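Local coordinates for putative carboxynorspermidine decarboxylase protein (Sinorhizobium meliloti, PDB 3MT1) that probably catalyses the pyridoxal phosphate-dependent decarboxylation of carboxynorspermidine and carboxyspermidine to norspermidine and spermidine, at residues 73-78 with 95-100; 31-36 with 226-231; 254-259 with 287-292; 246-251 with 310-315. All coordinates share one frame; numbering follows the deposited sequence.

Interaction 1 (73-78 with 95-100)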
# COMPACT_ATOMS: atom_id res chain seq x y z
N GLU B 73 -14.14 -20.79 -15.78
CA GLU B 73 -12.76 -21.25 -15.84
C GLU B 73 -11.84 -20.44 -14.90
O GLU B 73 -11.86 -19.19 -14.91
CB GLU B 73 -12.23 -21.15 -17.28
CG GLU B 73 -11.73 -22.49 -17.82
CD GLU B 73 -11.05 -22.41 -19.18
OE1 GLU B 73 -11.80 -22.37 -20.20
OE2 GLU B 73 -9.80 -22.42 -19.20
N THR B 74 -11.04 -21.13 -14.09
CA THR B 74 -10.05 -20.45 -13.25
C THR B 74 -8.64 -20.87 -13.61
O THR B 74 -8.34 -22.06 -13.69
CB THR B 74 -10.31 -20.65 -11.70
OG1 THR B 74 -9.61 -21.80 -11.24
CG2 THR B 74 -11.79 -20.78 -11.37
N HIS B 75 -7.78 -19.89 -13.84
CA HIS B 75 -6.37 -20.12 -14.19
C HIS B 75 -5.51 -19.66 -13.05
O HIS B 75 -5.76 -18.60 -12.46
CB HIS B 75 -5.95 -19.35 -15.45
CG HIS B 75 -6.48 -19.94 -16.72
ND1 HIS B 75 -5.86 -19.76 -17.94
CD2 HIS B 75 -7.56 -20.73 -16.96
CE1 HIS B 75 -6.55 -20.38 -18.88
NE2 HIS B 75 -7.59 -20.98 -18.30
N ALA B 76 -4.52 -20.47 -12.71
CA ALA B 76 -3.59 -20.11 -11.66
C ALA B 76 -2.21 -19.85 -12.24
O ALA B 76 -1.74 -20.59 -13.09
CB ALA B 76 -3.54 -21.22 -10.59
N TYR B 77 -1.58 -18.78 -11.78
CA TYR B 77 -0.19 -18.51 -12.13
C TYR B 77 0.54 -18.09 -10.87
O TYR B 77 -0.05 -17.54 -9.94
CB TYR B 77 -0.09 -17.38 -13.15
CG TYR B 77 1.34 -16.93 -13.40
CD1 TYR B 77 2.27 -17.77 -14.02
CD2 TYR B 77 1.77 -15.65 -13.00
CE1 TYR B 77 3.57 -17.37 -14.25
CE2 TYR B 77 3.08 -15.24 -13.21
CZ TYR B 77 3.98 -16.10 -13.84
OH TYR B 77 5.29 -15.66 -14.06
N SER B 78 1.84 -18.37 -10.83
CA SER B 78 2.67 -17.84 -9.77
C SER B 78 4.08 -17.79 -10.25
O SER B 78 4.47 -18.57 -11.10
CB SER B 78 2.60 -18.66 -8.48
OG SER B 78 3.49 -18.12 -7.49
N LYS B 95 -6.64 -24.67 -15.03
CA LYS B 95 -5.35 -24.62 -15.65
C LYS B 95 -4.40 -24.05 -14.62
O LYS B 95 -4.79 -23.24 -13.74
CB LYS B 95 -5.41 -23.79 -16.94
CG LYS B 95 -6.22 -24.53 -18.01
CD LYS B 95 -6.14 -23.88 -19.38
CE LYS B 95 -7.05 -24.54 -20.43
NZ LYS B 95 -8.49 -24.38 -20.05
N ILE B 96 -3.15 -24.51 -14.70
CA ILE B 96 -2.09 -24.02 -13.82
C ILE B 96 -0.91 -23.70 -14.70
O ILE B 96 -0.66 -24.42 -15.66
CB ILE B 96 -1.73 -25.03 -12.70
CG1 ILE B 96 -0.83 -24.36 -11.64
CG2 ILE B 96 -1.09 -26.27 -13.26
CD1 ILE B 96 -0.61 -25.20 -10.39
N ILE B 97 -0.24 -22.61 -14.40
CA ILE B 97 0.88 -22.16 -15.19
C ILE B 97 2.10 -21.96 -14.31
O ILE B 97 2.00 -21.45 -13.18
CB ILE B 97 0.54 -20.89 -15.94
CG1 ILE B 97 -0.56 -21.22 -16.95
CG2 ILE B 97 1.78 -20.29 -16.63
CD1 ILE B 97 -1.72 -20.28 -16.90
N PHE B 98 3.23 -22.42 -14.83
CA PHE B 98 4.48 -22.36 -14.10
C PHE B 98 5.40 -21.44 -14.80
O PHE B 98 5.38 -21.34 -16.04
CB PHE B 98 5.13 -23.72 -13.95
CG PHE B 98 4.22 -24.75 -13.38
CD1 PHE B 98 4.08 -24.87 -12.00
CD2 PHE B 98 3.49 -25.60 -14.21
CE1 PHE B 98 3.23 -25.83 -11.46
CE2 PHE B 98 2.65 -26.55 -13.69
CZ PHE B 98 2.52 -26.67 -12.30
N ASN B 99 6.21 -20.77 -13.98
CA ASN B 99 7.12 -19.73 -14.42
C ASN B 99 8.37 -20.28 -15.10
O ASN B 99 9.01 -19.59 -15.90
CB ASN B 99 7.51 -18.86 -13.23
CG ASN B 99 8.11 -17.53 -13.64
OD1 ASN B 99 7.43 -16.71 -14.25
ND2 ASN B 99 9.39 -17.32 -13.32
N SER B 100 8.71 -21.52 -14.80
CA SER B 100 10.01 -22.07 -15.17
C SER B 100 9.89 -23.57 -15.24
O SER B 100 8.97 -24.15 -14.66
CB SER B 100 11.05 -21.69 -14.11
OG SER B 100 10.75 -22.35 -12.89
O HOH W 1 5.42 -21.15 -11.15

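Interaction 2 (31-36 with 226-231)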
# COMPACT_ATOMS: atom_id res chain seq x y z
N LYS B 31 -11.09 -16.59 -25.56
CA LYS B 31 -11.77 -16.50 -24.26
C LYS B 31 -11.10 -15.40 -23.43
O LYS B 31 -9.96 -15.12 -23.63
CB LYS B 31 -11.75 -17.86 -23.55
CG LYS B 31 -12.80 -18.85 -24.11
CD LYS B 31 -12.69 -20.23 -23.49
CE LYS B 31 -13.51 -21.24 -24.25
NZ LYS B 31 -14.92 -21.22 -23.76
N ALA B 32 -11.85 -14.77 -22.54
CA ALA B 32 -11.36 -13.66 -21.74
C ALA B 32 -11.53 -13.98 -20.27
O ALA B 32 -12.64 -14.40 -19.84
CB ALA B 32 -12.12 -12.37 -22.06
N LEU B 33 -10.45 -13.77 -19.51
CA LEU B 33 -10.45 -13.99 -18.07
C LEU B 33 -10.11 -12.68 -17.34
O LEU B 33 -9.19 -11.97 -17.73
CB LEU B 33 -9.44 -15.07 -17.71
CG LEU B 33 -9.40 -16.34 -18.54
CD1 LEU B 33 -8.17 -17.19 -18.20
CD2 LEU B 33 -10.64 -17.14 -18.34
N LEU B 34 -10.87 -12.36 -16.30
CA LEU B 34 -10.58 -11.16 -15.51
C LEU B 34 -9.27 -11.39 -14.76
O LEU B 34 -9.15 -12.39 -14.06
CB LEU B 34 -11.72 -10.90 -14.51
CG LEU B 34 -11.58 -9.78 -13.47
CD1 LEU B 34 -11.33 -8.41 -14.17
CD2 LEU B 34 -12.79 -9.71 -12.55
N ALA B 35 -8.31 -10.50 -14.88
CA ALA B 35 -7.08 -10.61 -14.04
C ALA B 35 -7.32 -10.07 -12.63
O ALA B 35 -7.47 -8.86 -12.46
CB ALA B 35 -5.88 -9.92 -14.68
N LEU B 36 -7.41 -10.98 -11.65
CA LEU B 36 -7.76 -10.58 -10.28
C LEU B 36 -6.72 -9.67 -9.60
O LEU B 36 -7.06 -8.94 -8.70
CB LEU B 36 -8.11 -11.79 -9.44
CG LEU B 36 -9.35 -12.60 -9.87
CD1 LEU B 36 -9.73 -13.66 -8.82
CD2 LEU B 36 -10.55 -11.68 -10.08
N GLN B 226 -6.65 -22.83 -28.58
CA GLN B 226 -7.59 -21.88 -27.98
C GLN B 226 -6.84 -20.66 -27.39
O GLN B 226 -5.86 -20.80 -26.64
CB GLN B 226 -8.44 -22.57 -26.91
CG GLN B 226 -9.33 -21.61 -26.14
CD GLN B 226 -10.53 -21.12 -26.95
OE1 GLN B 226 -11.27 -21.93 -27.53
NE2 GLN B 226 -10.75 -19.79 -26.97
N ILE B 227 -7.30 -19.46 -27.75
CA ILE B 227 -6.69 -18.27 -27.22
C ILE B 227 -7.39 -17.83 -25.96
O ILE B 227 -8.62 -17.86 -25.86
CB ILE B 227 -6.64 -17.12 -28.26
CG1 ILE B 227 -5.68 -17.46 -29.39
CG2 ILE B 227 -6.16 -15.80 -27.61
CD1 ILE B 227 -5.68 -16.43 -30.50
N TYR B 228 -6.58 -17.46 -24.98
CA TYR B 228 -7.01 -16.74 -23.77
C TYR B 228 -6.48 -15.31 -23.75
O TYR B 228 -5.32 -15.05 -24.08
CB TYR B 228 -6.57 -17.47 -22.52
CG TYR B 228 -7.33 -18.74 -22.36
CD1 TYR B 228 -8.55 -18.77 -21.67
CD2 TYR B 228 -6.85 -19.92 -22.91
CE1 TYR B 228 -9.26 -19.95 -21.51
CE2 TYR B 228 -7.55 -21.10 -22.76
CZ TYR B 228 -8.75 -21.12 -22.08
OH TYR B 228 -9.42 -22.33 -21.99
N LEU B 229 -7.36 -14.39 -23.40
CA LEU B 229 -6.98 -13.05 -23.12
C LEU B 229 -7.13 -12.90 -21.62
O LEU B 229 -8.02 -13.53 -21.02
CB LEU B 229 -7.89 -12.09 -23.85
CG LEU B 229 -7.80 -12.02 -25.37
CD1 LEU B 229 -8.91 -11.14 -25.88
CD2 LEU B 229 -6.46 -11.49 -25.87
N GLU B 230 -6.27 -12.08 -21.00
CA GLU B 230 -6.34 -11.80 -19.56
C GLU B 230 -6.58 -10.32 -19.28
O GLU B 230 -5.74 -9.64 -18.71
CB GLU B 230 -5.03 -12.19 -18.90
CG GLU B 230 -4.74 -13.66 -18.76
CD GLU B 230 -3.29 -13.92 -18.31
OE1 GLU B 230 -2.73 -13.12 -17.51
OE2 GLU B 230 -2.70 -14.94 -18.76
N PRO B 231 -7.73 -9.79 -19.71
CA PRO B 231 -7.80 -8.34 -19.49
C PRO B 231 -7.94 -7.93 -18.03
O PRO B 231 -8.92 -8.29 -17.37
CB PRO B 231 -9.08 -7.96 -20.22
CG PRO B 231 -9.93 -9.28 -20.20
CD PRO B 231 -8.91 -10.33 -20.43

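Interaction 3 (254-259 with 287-292)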
# COMPACT_ATOMS: atom_id res chain seq x y z
N LYS B 254 1.69 27.76 -4.95
CA LYS B 254 0.46 27.42 -5.67
C LYS B 254 -0.77 27.64 -4.78
O LYS B 254 -0.65 28.03 -3.61
CB LYS B 254 0.48 25.94 -6.11
CG LYS B 254 1.85 25.22 -6.08
CD LYS B 254 2.65 25.42 -7.38
CE LYS B 254 3.71 24.31 -7.57
NZ LYS B 254 4.09 24.17 -9.01
N ASN B 255 -1.94 27.37 -5.35
CA ASN B 255 -3.17 27.12 -4.59
C ASN B 255 -3.28 25.67 -4.26
O ASN B 255 -3.11 24.83 -5.13
CB ASN B 255 -4.35 27.50 -5.43
CG ASN B 255 -4.56 28.96 -5.46
OD1 ASN B 255 -4.99 29.55 -4.46
ND2 ASN B 255 -4.26 29.58 -6.59
N LEU B 256 -3.61 25.38 -3.01
CA LEU B 256 -3.65 24.01 -2.49
C LEU B 256 -5.00 23.67 -1.90
O LEU B 256 -5.61 24.49 -1.22
CB LEU B 256 -2.59 23.82 -1.40
CG LEU B 256 -1.14 23.69 -1.86
CD1 LEU B 256 -0.21 24.04 -0.70
CD2 LEU B 256 -0.87 22.28 -2.35
N ALA B 257 -5.45 22.44 -2.16
CA ALA B 257 -6.65 21.93 -1.54
C ALA B 257 -6.44 20.51 -0.99
O ALA B 257 -5.91 19.64 -1.68
CB ALA B 257 -7.83 21.99 -2.53
N ILE B 258 -6.89 20.30 0.24
CA ILE B 258 -6.80 19.01 0.93
C ILE B 258 -8.11 18.24 0.80
O ILE B 258 -9.17 18.77 1.13
CB ILE B 258 -6.55 19.18 2.46
CG1 ILE B 258 -5.57 20.34 2.75
CG2 ILE B 258 -6.10 17.82 3.12
CD1 ILE B 258 -4.11 20.01 2.44
N VAL B 259 -8.04 16.98 0.38
CA VAL B 259 -9.22 16.15 0.27
C VAL B 259 -9.19 15.00 1.28
O VAL B 259 -8.12 14.68 1.87
CB VAL B 259 -9.42 15.59 -1.14
CG1 VAL B 259 -9.48 16.74 -2.16
CG2 VAL B 259 -8.34 14.57 -1.50
N SER B 287 -5.97 27.06 -10.84
CA SER B 287 -5.09 25.91 -10.80
C SER B 287 -4.78 25.51 -9.36
O SER B 287 -4.27 26.31 -8.56
CB SER B 287 -3.82 26.15 -11.62
OG SER B 287 -3.51 25.00 -12.40
N TYR B 288 -5.12 24.26 -9.04
CA TYR B 288 -5.00 23.72 -7.68
C TYR B 288 -4.09 22.51 -7.65
O TYR B 288 -4.19 21.61 -8.49
CB TYR B 288 -6.36 23.32 -7.11
CG TYR B 288 -7.17 24.45 -6.52
CD1 TYR B 288 -7.21 24.66 -5.15
CD2 TYR B 288 -7.90 25.30 -7.34
CE1 TYR B 288 -7.96 25.70 -4.60
CE2 TYR B 288 -8.66 26.34 -6.81
CZ TYR B 288 -8.69 26.54 -5.44
OH TYR B 288 -9.44 27.58 -4.91
N MSE B 289 -3.19 22.51 -6.67
CA MSE B 289 -2.60 21.25 -6.25
C MSE B 289 -3.53 20.63 -5.22
O MSE B 289 -3.86 21.26 -4.21
CB MSE B 289 -1.21 21.44 -5.68
CG MSE B 289 -0.40 20.16 -5.72
SE MSE B 289 1.30 20.36 -4.80
CE MSE B 289 2.46 19.28 -5.97
N ILE B 290 -3.99 19.41 -5.51
CA ILE B 290 -4.86 18.70 -4.58
C ILE B 290 -4.06 17.64 -3.87
O ILE B 290 -3.45 16.80 -4.50
CB ILE B 290 -6.07 18.02 -5.28
CG1 ILE B 290 -6.83 19.02 -6.16
CG2 ILE B 290 -7.02 17.40 -4.24
CD1 ILE B 290 -6.49 18.86 -7.63
N CYS B 291 -4.10 17.68 -2.55
CA CYS B 291 -3.26 16.81 -1.75
C CYS B 291 -4.07 15.95 -0.85
O CYS B 291 -5.19 16.31 -0.49
CB CYS B 291 -2.34 17.62 -0.88
SG CYS B 291 -1.49 18.89 -1.77
N GLY B 292 -3.49 14.82 -0.48
CA GLY B 292 -4.11 13.91 0.45
C GLY B 292 -4.04 14.38 1.90
O GLY B 292 -3.37 15.35 2.25

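Interaction 4 (246-251 with 310-315)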
# COMPACT_ATOMS: atom_id res chain seq x y z
N VAL B 246 -13.35 18.40 -0.39
CA VAL B 246 -12.29 19.32 0.04
C VAL B 246 -12.53 19.63 1.50
O VAL B 246 -13.66 19.86 1.91
CB VAL B 246 -12.29 20.60 -0.78
CG1 VAL B 246 -11.37 21.66 -0.17
CG2 VAL B 246 -11.89 20.27 -2.21
N LEU B 247 -11.46 19.60 2.28
CA LEU B 247 -11.53 19.81 3.72
C LEU B 247 -10.86 21.12 4.16
O LEU B 247 -11.23 21.70 5.17
CB LEU B 247 -10.87 18.63 4.45
CG LEU B 247 -11.40 17.22 4.28
CD1 LEU B 247 -10.49 16.36 5.04
CD2 LEU B 247 -12.81 17.05 4.80
N ASP B 248 -9.87 21.57 3.41
CA ASP B 248 -9.20 22.82 3.71
C ASP B 248 -8.60 23.42 2.45
O ASP B 248 -8.30 22.73 1.49
CB ASP B 248 -8.11 22.66 4.77
CG ASP B 248 -7.89 23.94 5.58
OD1 ASP B 248 -8.83 24.79 5.69
OD2 ASP B 248 -6.76 24.09 6.11
N THR B 249 -8.43 24.73 2.50
CA THR B 249 -7.94 25.47 1.37
C THR B 249 -6.76 26.29 1.86
O THR B 249 -6.74 26.71 3.00
CB THR B 249 -9.09 26.29 0.79
OG1 THR B 249 -9.70 25.49 -0.24
CG2 THR B 249 -8.64 27.62 0.25
N LEU B 250 -5.75 26.47 1.01
CA LEU B 250 -4.51 27.10 1.45
C LEU B 250 -3.80 27.81 0.33
O LEU B 250 -3.83 27.38 -0.82
CB LEU B 250 -3.55 26.05 2.04
CG LEU B 250 -3.85 25.41 3.40
CD1 LEU B 250 -2.89 24.27 3.68
CD2 LEU B 250 -3.83 26.46 4.53
N TYR B 251 -3.13 28.91 0.66
CA TYR B 251 -2.26 29.53 -0.31
C TYR B 251 -0.79 29.61 0.11
O TYR B 251 -0.37 30.54 0.81
CB TYR B 251 -2.80 30.87 -0.78
CG TYR B 251 -1.92 31.46 -1.85
CD1 TYR B 251 -2.03 31.03 -3.18
CD2 TYR B 251 -0.94 32.41 -1.54
CE1 TYR B 251 -1.21 31.54 -4.16
CE2 TYR B 251 -0.12 32.93 -2.51
CZ TYR B 251 -0.26 32.49 -3.82
OH TYR B 251 0.56 33.01 -4.79
N LEU B 310 -12.24 26.66 -5.32
CA LEU B 310 -12.67 25.53 -4.50
C LEU B 310 -12.91 25.94 -3.05
O LEU B 310 -12.12 26.69 -2.45
CB LEU B 310 -11.62 24.41 -4.52
CG LEU B 310 -11.43 23.59 -5.78
CD1 LEU B 310 -10.37 22.55 -5.49
CD2 LEU B 310 -12.75 22.94 -6.25
N LYS B 311 -13.99 25.41 -2.48
CA LYS B 311 -14.37 25.75 -1.12
C LYS B 311 -14.42 24.48 -0.31
O LYS B 311 -14.73 23.41 -0.84
CB LYS B 311 -15.75 26.42 -1.08
CG LYS B 311 -16.05 27.45 -2.17
CD LYS B 311 -17.54 27.34 -2.60
CE LYS B 311 -17.89 28.25 -3.79
NZ LYS B 311 -17.72 29.69 -3.45
N VAL B 312 -14.13 24.59 0.98
CA VAL B 312 -14.36 23.50 1.92
C VAL B 312 -15.79 22.94 1.71
O VAL B 312 -16.75 23.69 1.75
CB VAL B 312 -14.14 23.97 3.39
CG1 VAL B 312 -14.54 22.87 4.42
CG2 VAL B 312 -12.71 24.45 3.61
N GLY B 313 -15.91 21.64 1.47
CA GLY B 313 -17.21 20.99 1.26
C GLY B 313 -17.42 20.55 -0.18
O GLY B 313 -18.31 19.76 -0.46
N ASP B 314 -16.60 21.05 -1.09
CA ASP B 314 -16.76 20.78 -2.52
C ASP B 314 -16.30 19.39 -2.84
O ASP B 314 -15.35 18.88 -2.24
CB ASP B 314 -16.00 21.80 -3.38
CG ASP B 314 -16.66 23.19 -3.37
OD1 ASP B 314 -17.81 23.32 -2.87
OD2 ASP B 314 -16.03 24.16 -3.87
N ARG B 315 -17.00 18.79 -3.79
CA ARG B 315 -16.86 17.40 -4.10
C ARG B 315 -16.00 17.31 -5.35
O ARG B 315 -16.24 18.03 -6.30
CB ARG B 315 -18.24 16.82 -4.37
CG ARG B 315 -18.18 15.55 -5.18
CD ARG B 315 -17.61 14.38 -4.32
NE ARG B 315 -18.59 14.04 -3.31
CZ ARG B 315 -19.63 13.26 -3.58
NH1 ARG B 315 -19.74 12.76 -4.80
NH2 ARG B 315 -20.53 12.97 -2.64

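Interaction 1 (73-78 with 95-100)
Carboxylate oxygen OE2 of Glu73 takes two donors at once, Lys95 NZ in a short salt bridge of 2.5 Å and His75 NE2 in a hydrogen bond of 2.8 Å. They arrive from opposite faces of the carboxylate plane, the ammonium from well above it and the imidazole N-H on the anti side, tilted out of the plane. Since OE2 also lies in the plane of the imidazole, the bond fixes the turn of that ring. Lys95 runs alongside His75. The parallel pairing sets its CB over the ring centre in a CH-pi contact, 3.8 Å from the His75 centroid; CG, anti to the carbonyl carbon (chi1 -69°), leads CD along the ring to 3.4 Å from His75 NE2, and a bend at the last torsion turns NZ to the carboxylate. The backbones are joined as Ala76 N donates to Lys95 O at 3.0 Å, and Ile97 N to Ala76 O at 2.8 Å. Further on, the Tyr77 ring crosses Ile97 at about a right angle, CD1 against CG2 at 3.7 Å, and a water links Ser78 O to Asn99 N. The strands 73-77 and 95-98 are joined by helix 83-92 as one beta-alpha-beta unit of the barrel; Ala76 and Ile96 face outward onto this helix, meeting Val89 and Ile86 respectively, while Trp193 lies on the inner side in a cation-pi contact with Lys95.

Interaction 2 (31-36 with 226-231)
The Tyr228 ring is met obliquely from the neighbouring strand by Lys31 CB and Leu33 CD1, each 3.8 Å from Tyr228 CD1. Lys31 lies beside the ring and points the same way, while the ring of His75 meets it with planes about 55° apart, and the phenol oxygen hydrogen-bonds to Lys95. The second flat group, the Gln226 amide, crosses the Lys31 chain at about a right angle, NE2 3.6 Å from Lys31 CG. In its own plane NE2 donates to Ile227 O at 3.1 Å, and it also bonds Gly29 O. Ile227 O is thus gripped twice, since Lys31 N reaches it from the opposite face at 2.8 Å. An alanine at Gln226 would probably leave Gly29 O without this donor, Ile227 O without its second bond, and a gap beside Lys31 CG. The parallel ladder continues with Leu229 N to Lys31 O at 2.7 Å and Leu33 N to Leu229 O at 2.9 Å. Pro231 then brings CD within 3.2 Å of Leu33 O, with no N-H to offer it. Pairing of the first strand with the last closes the eight-stranded parallel beta/alpha barrel of this decarboxylase family, and Pro231 leads toward Glu233, a predicted substrate-binding residue.

Interaction 3 (254-259 with 287-292)
Leu256 and Met289, the latter present as selenomethionine, lie side by side on neighbouring parallel strands of the mixed sheet that makes up the C-terminal beta domain. The Leu256 side chain begins with CB 4.0 Å from Met289 O. With CG anti to its own carbonyl carbon (chi1 -75°), the side chain runs beside that of Met289 and presents the branch CD2 to it. This methyl sits 3.5 Å from Met289 CB and 3.8 Å from Met289 SE, and it also reaches Cys291 SG at 3.5 Å; one methyl thus bridges Met289 and Cys291, two residues apart and on the same face of the partner strand. Ile258 shares that face and packs on Ala80 of the second subunit. The other face carries Tyr288, whose ring has Asn255 CB above it in a CH-pi contact, 4.1 Å from the ring centroid and displaced toward the rim. The same ring meets Ala257 CB with its CD1 at 3.8 Å, an oblique approach. Between the faces runs a regular ladder: Met289 N to Asn255 O, Ala257 N to Met289 O, Cys291 N to Ala257 O and Val259 N to Cys291 O, all fairly straight bonds. The two short strands are turned 34° against each other, in keeping with the twist of a parallel pair. Ile290 turns toward strand 300-306, where it touches Phe304 and Phe306. At the far end Val259 crosses it obliquely, and the packing is tight, with Val259 CG1 only 3.3 Å from Ile290 CG2.

Interaction 4 (246-251 with 310-315)
Val246 meets a type II beta turn, Lys311 to Asp314, with both of its backbone polar atoms. The turn follows strand 300-306 and leads into strand 315-318, which pairs antiparallel with strand 240-251 in the C-terminal sheet. Val246 N donates to Asp314 O at 2.8 Å, and Val246 O receives Gly313 N at 2.9 Å. Within the turn, Asp314 N is satisfied by Lys311 O at 3.0 Å; the Asp314 carboxylate returns the favour, its OD2 taking Lys311 N at 2.8 Å from above the carboxylate plane. Leu310 N is bonded by Tyr288 OH, while Leu310 O gets a weak bond from Thr249 OG1. Asp248 points away from the turn, into the dimer interface, where its two oxygens accept from Ser100 and Ser102 of the second subunit. Gly313 suits the turn because, at its positive phi of 110°, a CB would jam against the carbonyl oxygen before it. Val312 lays both methyls against Leu247 O, CG2 at 3.5 Å, and also packs on Arg106 of the second subunit. An alanine at Val312 would probably open a gap over Leu247 O and beside Asp248, leaving Arg106 of that subunit with less to pack on. Beneath the turn, Val246 CB lies 3.7 Å from Lys311 O, and its CG2 faces Leu310 CD1 at 4.3 Å.

Overall arrangement
From the N terminus, 31-36 is the first of the contact segments, and interaction 2 closes only when the chain returns at 226-231. Interaction 1 is nested inside that long loop, joining neighbouring strands of the same barrel; the two centres lie 12 Å apart, and His75 ND1 packs on Leu33 CD1 at 3.5 Å. After the barrel closes, the chain returns to the mixed sheet, to which strand 6-10 already contributes. Interaction 4 opens at 246-251 and closes at 310-315, with interaction 3 nested within it; Ile258 O and Leu247 N join them directly. The two pairs follow in series, and the centres of interactions 1 and 3 stand about 44 Å apart, one in each domain.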